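Local coordinates for protein putative beta-glucosidase (Bifidobacterium adolescentis, PDB 5WAB) that hydrolyses beta-glucosidic linkages as a family 3 glycoside hydrolase and probably also releases terminal arabinopyranosyl groups from ginsenosides, at residues G39-K51 and M93-G107. Residues are numbered along the deposited sequence; the frame is centred on the assembly and turned at random.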
# COMPACT_ATOMS: atom_id res chain seq x y z
N GLY A 39 -14.30 -18.13 -20.74
CA GLY A 39 -12.96 -17.70 -20.41
C GLY A 39 -12.88 -16.20 -20.27
O GLY A 39 -12.44 -15.50 -21.19
N TYR A 40 -13.32 -15.69 -19.12
CA TYR A 40 -13.39 -14.26 -18.89
C TYR A 40 -11.99 -13.63 -18.91
O TYR A 40 -10.99 -14.28 -18.61
CB TYR A 40 -14.05 -13.97 -17.55
CG TYR A 40 -15.52 -14.36 -17.45
CD1 TYR A 40 -16.40 -14.10 -18.49
CD2 TYR A 40 -16.02 -14.98 -16.31
CE1 TYR A 40 -17.73 -14.45 -18.40
CE2 TYR A 40 -17.35 -15.33 -16.21
CZ TYR A 40 -18.20 -15.06 -17.26
OH TYR A 40 -19.53 -15.41 -17.18
N MET A 41 -11.95 -12.34 -19.23
CA MET A 41 -10.69 -11.61 -19.33
C MET A 41 -10.19 -11.21 -17.95
O MET A 41 -10.96 -10.80 -17.08
CB MET A 41 -10.85 -10.36 -20.20
CG MET A 41 -9.57 -9.52 -20.30
SD MET A 41 -9.72 -7.98 -21.24
CE MET A 41 -9.99 -8.60 -22.90
N ILE A 42 -8.88 -11.34 -17.77
CA ILE A 42 -8.17 -10.92 -16.57
C ILE A 42 -7.16 -9.87 -17.01
O ILE A 42 -6.45 -10.07 -18.01
CB ILE A 42 -7.48 -12.12 -15.89
CG1 ILE A 42 -8.32 -12.65 -14.74
CG2 ILE A 42 -6.09 -11.80 -15.42
CD1 ILE A 42 -9.68 -13.11 -15.15
N THR A 43 -7.11 -8.73 -16.31
CA THR A 43 -6.18 -7.67 -16.69
C THR A 43 -5.81 -6.81 -15.49
O THR A 43 -6.49 -6.82 -14.45
CB THR A 43 -6.75 -6.78 -17.81
OG1 THR A 43 -5.76 -5.81 -18.19
CG2 THR A 43 -7.99 -6.04 -17.33
N ASP A 44 -4.73 -6.06 -15.65
CA ASP A 44 -4.13 -5.28 -14.58
C ASP A 44 -5.01 -4.12 -14.14
O ASP A 44 -5.95 -3.70 -14.82
CB ASP A 44 -2.77 -4.72 -15.01
CG ASP A 44 -1.65 -5.66 -14.74
OD1 ASP A 44 -1.66 -6.27 -13.65
OD2 ASP A 44 -0.77 -5.83 -15.61
N GLY A 45 -4.67 -3.60 -12.96
CA GLY A 45 -5.25 -2.37 -12.49
C GLY A 45 -5.32 -2.21 -10.99
O GLY A 45 -6.41 -2.20 -10.41
N PRO A 46 -4.17 -2.07 -10.32
CA PRO A 46 -4.22 -1.75 -8.89
C PRO A 46 -4.78 -0.36 -8.62
O PRO A 46 -5.32 -0.11 -7.54
CB PRO A 46 -2.75 -1.86 -8.45
CG PRO A 46 -2.07 -2.61 -9.55
CD PRO A 46 -2.79 -2.23 -10.80
N HIS A 47 -4.66 0.55 -9.58
CA HIS A 47 -5.25 1.88 -9.47
C HIS A 47 -6.04 2.24 -10.72
O HIS A 47 -6.09 3.41 -11.11
CB HIS A 47 -4.18 2.93 -9.16
CG HIS A 47 -3.05 2.95 -10.14
ND1 HIS A 47 -1.84 2.35 -9.89
CD2 HIS A 47 -2.95 3.51 -11.37
CE1 HIS A 47 -1.04 2.54 -10.92
NE2 HIS A 47 -1.69 3.24 -11.84
N GLY A 48 -6.68 1.26 -11.35
CA GLY A 48 -7.55 1.52 -12.48
C GLY A 48 -7.45 0.48 -13.58
O GLY A 48 -6.41 -0.12 -13.82
N LEU A 49 -8.56 0.29 -14.30
CA LEU A 49 -8.60 -0.68 -15.39
C LEU A 49 -7.56 -0.36 -16.45
O LEU A 49 -7.52 0.76 -16.98
CB LEU A 49 -9.99 -0.70 -16.01
CG LEU A 49 -10.16 -1.60 -17.23
CD1 LEU A 49 -9.92 -3.04 -16.86
CD2 LEU A 49 -11.55 -1.42 -17.81
N ARG A 50 -6.70 -1.33 -16.76
CA ARG A 50 -5.71 -1.20 -17.82
C ARG A 50 -5.92 -2.36 -18.78
O ARG A 50 -5.24 -3.39 -18.71
CB ARG A 50 -4.29 -1.19 -17.26
N LYS A 51 -6.87 -2.19 -19.69
CA LYS A 51 -7.19 -3.19 -20.70
C LYS A 51 -6.36 -2.91 -21.95
O LYS A 51 -5.43 -2.11 -21.93
CB LYS A 51 -8.70 -3.14 -20.97
CG LYS A 51 -9.30 -4.34 -21.66
CD LYS A 51 -10.75 -4.06 -21.98
CE LYS A 51 -11.35 -5.14 -22.85
NZ LYS A 51 -12.75 -4.80 -23.25
N MET A 93 -13.81 1.22 -10.03
CA MET A 93 -12.99 0.30 -10.81
C MET A 93 -13.80 -0.91 -11.28
O MET A 93 -13.63 -1.37 -12.42
CB MET A 93 -11.79 -0.15 -9.97
CG MET A 93 -10.77 0.95 -9.71
SD MET A 93 -9.55 0.52 -8.44
CE MET A 93 -8.82 -0.96 -9.11
N ALA A 94 -14.67 -1.45 -10.43
CA ALA A 94 -15.47 -2.60 -10.83
C ALA A 94 -16.47 -2.24 -11.92
O ALA A 94 -16.67 -3.00 -12.86
CB ALA A 94 -16.19 -3.18 -9.62
N GLU A 95 -17.09 -1.06 -11.81
CA GLU A 95 -18.07 -0.65 -12.81
C GLU A 95 -17.41 -0.47 -14.17
O GLU A 95 -18.01 -0.77 -15.21
CB GLU A 95 -18.76 0.64 -12.36
CG GLU A 95 -19.64 0.45 -11.14
CD GLU A 95 -20.24 1.74 -10.66
OE1 GLU A 95 -19.67 2.82 -10.97
OE2 GLU A 95 -21.28 1.69 -9.97
N GLU A 96 -16.16 0.01 -14.19
CA GLU A 96 -15.46 0.09 -15.47
C GLU A 96 -15.14 -1.31 -15.99
O GLU A 96 -15.22 -1.55 -17.20
CB GLU A 96 -14.19 0.92 -15.31
CG GLU A 96 -14.45 2.30 -14.72
CD GLU A 96 -13.29 3.27 -14.90
OE1 GLU A 96 -12.24 2.88 -15.45
OE2 GLU A 96 -13.44 4.43 -14.50
N CYS A 97 -14.83 -2.25 -15.10
CA CYS A 97 -14.64 -3.63 -15.52
C CYS A 97 -15.92 -4.21 -16.10
O CYS A 97 -15.87 -4.98 -17.06
CB CYS A 97 -14.17 -4.49 -14.34
SG CYS A 97 -12.50 -4.17 -13.75
N ILE A 98 -17.07 -3.85 -15.52
CA ILE A 98 -18.34 -4.39 -15.99
C ILE A 98 -18.64 -3.90 -17.40
O ILE A 98 -19.18 -4.64 -18.23
CB ILE A 98 -19.47 -4.04 -15.00
CG1 ILE A 98 -19.24 -4.79 -13.68
CG2 ILE A 98 -20.83 -4.41 -15.57
CD1 ILE A 98 -20.17 -4.36 -12.56
N GLN A 99 -18.30 -2.64 -17.70
CA GLN A 99 -18.44 -2.14 -19.06
C GLN A 99 -17.54 -2.90 -20.03
O GLN A 99 -17.94 -3.23 -21.15
CB GLN A 99 -18.14 -0.65 -19.12
CG GLN A 99 -17.97 -0.08 -20.53
CD GLN A 99 -17.66 1.41 -20.54
OE1 GLN A 99 -18.41 2.21 -19.98
NE2 GLN A 99 -16.55 1.78 -21.17
N GLU A 100 -16.31 -3.20 -19.61
CA GLU A 100 -15.29 -3.73 -20.50
C GLU A 100 -15.16 -5.24 -20.44
O GLU A 100 -14.21 -5.80 -20.99
CB GLU A 100 -13.94 -3.07 -20.19
CG GLU A 100 -13.91 -1.58 -20.46
CD GLU A 100 -14.11 -1.26 -21.93
OE1 GLU A 100 -13.46 -1.91 -22.76
OE2 GLU A 100 -14.93 -0.37 -22.24
N LYS A 101 -16.12 -5.92 -19.80
CA LYS A 101 -16.17 -7.38 -19.74
C LYS A 101 -14.89 -7.95 -19.14
O LYS A 101 -14.27 -8.87 -19.69
CB LYS A 101 -16.44 -7.98 -21.12
CG LYS A 101 -17.52 -7.25 -21.93
CD LYS A 101 -18.84 -7.08 -21.19
CE LYS A 101 -19.61 -8.37 -21.04
NZ LYS A 101 -20.95 -8.07 -20.45
N VAL A 102 -14.48 -7.39 -18.00
CA VAL A 102 -13.30 -7.83 -17.26
C VAL A 102 -13.77 -8.42 -15.93
O VAL A 102 -14.32 -7.70 -15.09
CB VAL A 102 -12.32 -6.68 -17.02
CG1 VAL A 102 -11.18 -7.14 -16.11
CG2 VAL A 102 -11.77 -6.16 -18.33
N ALA A 103 -13.52 -9.72 -15.73
CA ALA A 103 -14.05 -10.40 -14.55
C ALA A 103 -13.17 -10.22 -13.32
O ALA A 103 -13.67 -10.23 -12.19
CB ALA A 103 -14.25 -11.89 -14.82
N VAL A 104 -11.86 -10.09 -13.50
CA VAL A 104 -10.93 -9.91 -12.39
C VAL A 104 -9.98 -8.78 -12.74
O VAL A 104 -9.41 -8.75 -13.84
CB VAL A 104 -10.13 -11.20 -12.09
CG1 VAL A 104 -9.26 -11.01 -10.87
CG2 VAL A 104 -11.07 -12.39 -11.92
N ILE A 105 -9.82 -7.83 -11.82
CA ILE A 105 -8.84 -6.76 -11.96
C ILE A 105 -7.67 -7.07 -11.03
O ILE A 105 -7.87 -7.40 -9.86
CB ILE A 105 -9.48 -5.39 -11.65
CG1 ILE A 105 -8.50 -4.25 -11.92
CG2 ILE A 105 -10.05 -5.32 -10.23
CD1 ILE A 105 -9.18 -2.91 -12.07
N LEU A 106 -6.45 -6.99 -11.57
CA LEU A 106 -5.27 -7.58 -10.92
C LEU A 106 -4.68 -6.60 -9.91
O LEU A 106 -3.67 -5.94 -10.15
CB LEU A 106 -4.25 -8.00 -11.96
CG LEU A 106 -4.75 -9.06 -12.95
CD1 LEU A 106 -3.69 -9.41 -13.99
CD2 LEU A 106 -5.20 -10.31 -12.20
N GLY A 107 -5.31 -6.54 -8.75
CA GLY A 107 -4.85 -5.70 -7.67
C GLY A 107 -5.73 -5.91 -6.46
O GLY A 107 -6.69 -6.69 -6.50
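Strands 41-44 and 102-106 are the first two neighbours in the parallel sheet of the TIM-barrel-like N-terminal domain, and helix 83-99 leads into the second of them. Their backbones are joined by A103 N to M41 O at 3.1 Å, a weak bond from T43 N to V104 O, and L106 N to T43 O at 2.9 Å. On one face I42 lies alongside V104, I42 CG1 reaching V104 CB at 3.5 Å, while I42 CG2 meets the two methyls of L106. On the other, T43 CG2 packs at 3.6 Å on V102 CG1. With OG1 anti to the backbone N (chi1 -176°), T43 donates to R50 O, tying the strand to the returning loop. That loop lays L49 over the end of the helix, CD2 against E100 CG at 3.6 Å and CD1 against V102 CG2 and near C97 SG. Further along, K51, extended through all four torsions, brings NZ to both E100 O (2.9 Å) and E100 OE1 (3.0 Å), the latter a salt bridge on the anti side of the carboxylate. Q99 NE2 holds the other oxygen, OE2, with a nearly straight bond. A methionine in place of K51 would probably leave E100 without its countercharge and its carbonyl without this donor, loosening the loop from the helix end. The loop is thus held to the helix end by apolar cover from L49 and by a two-pronged lysine grip where the helix gives way to the strand, its ammonium bonding the E100 carbonyl and probably offsetting the charge of the E100 carboxylate.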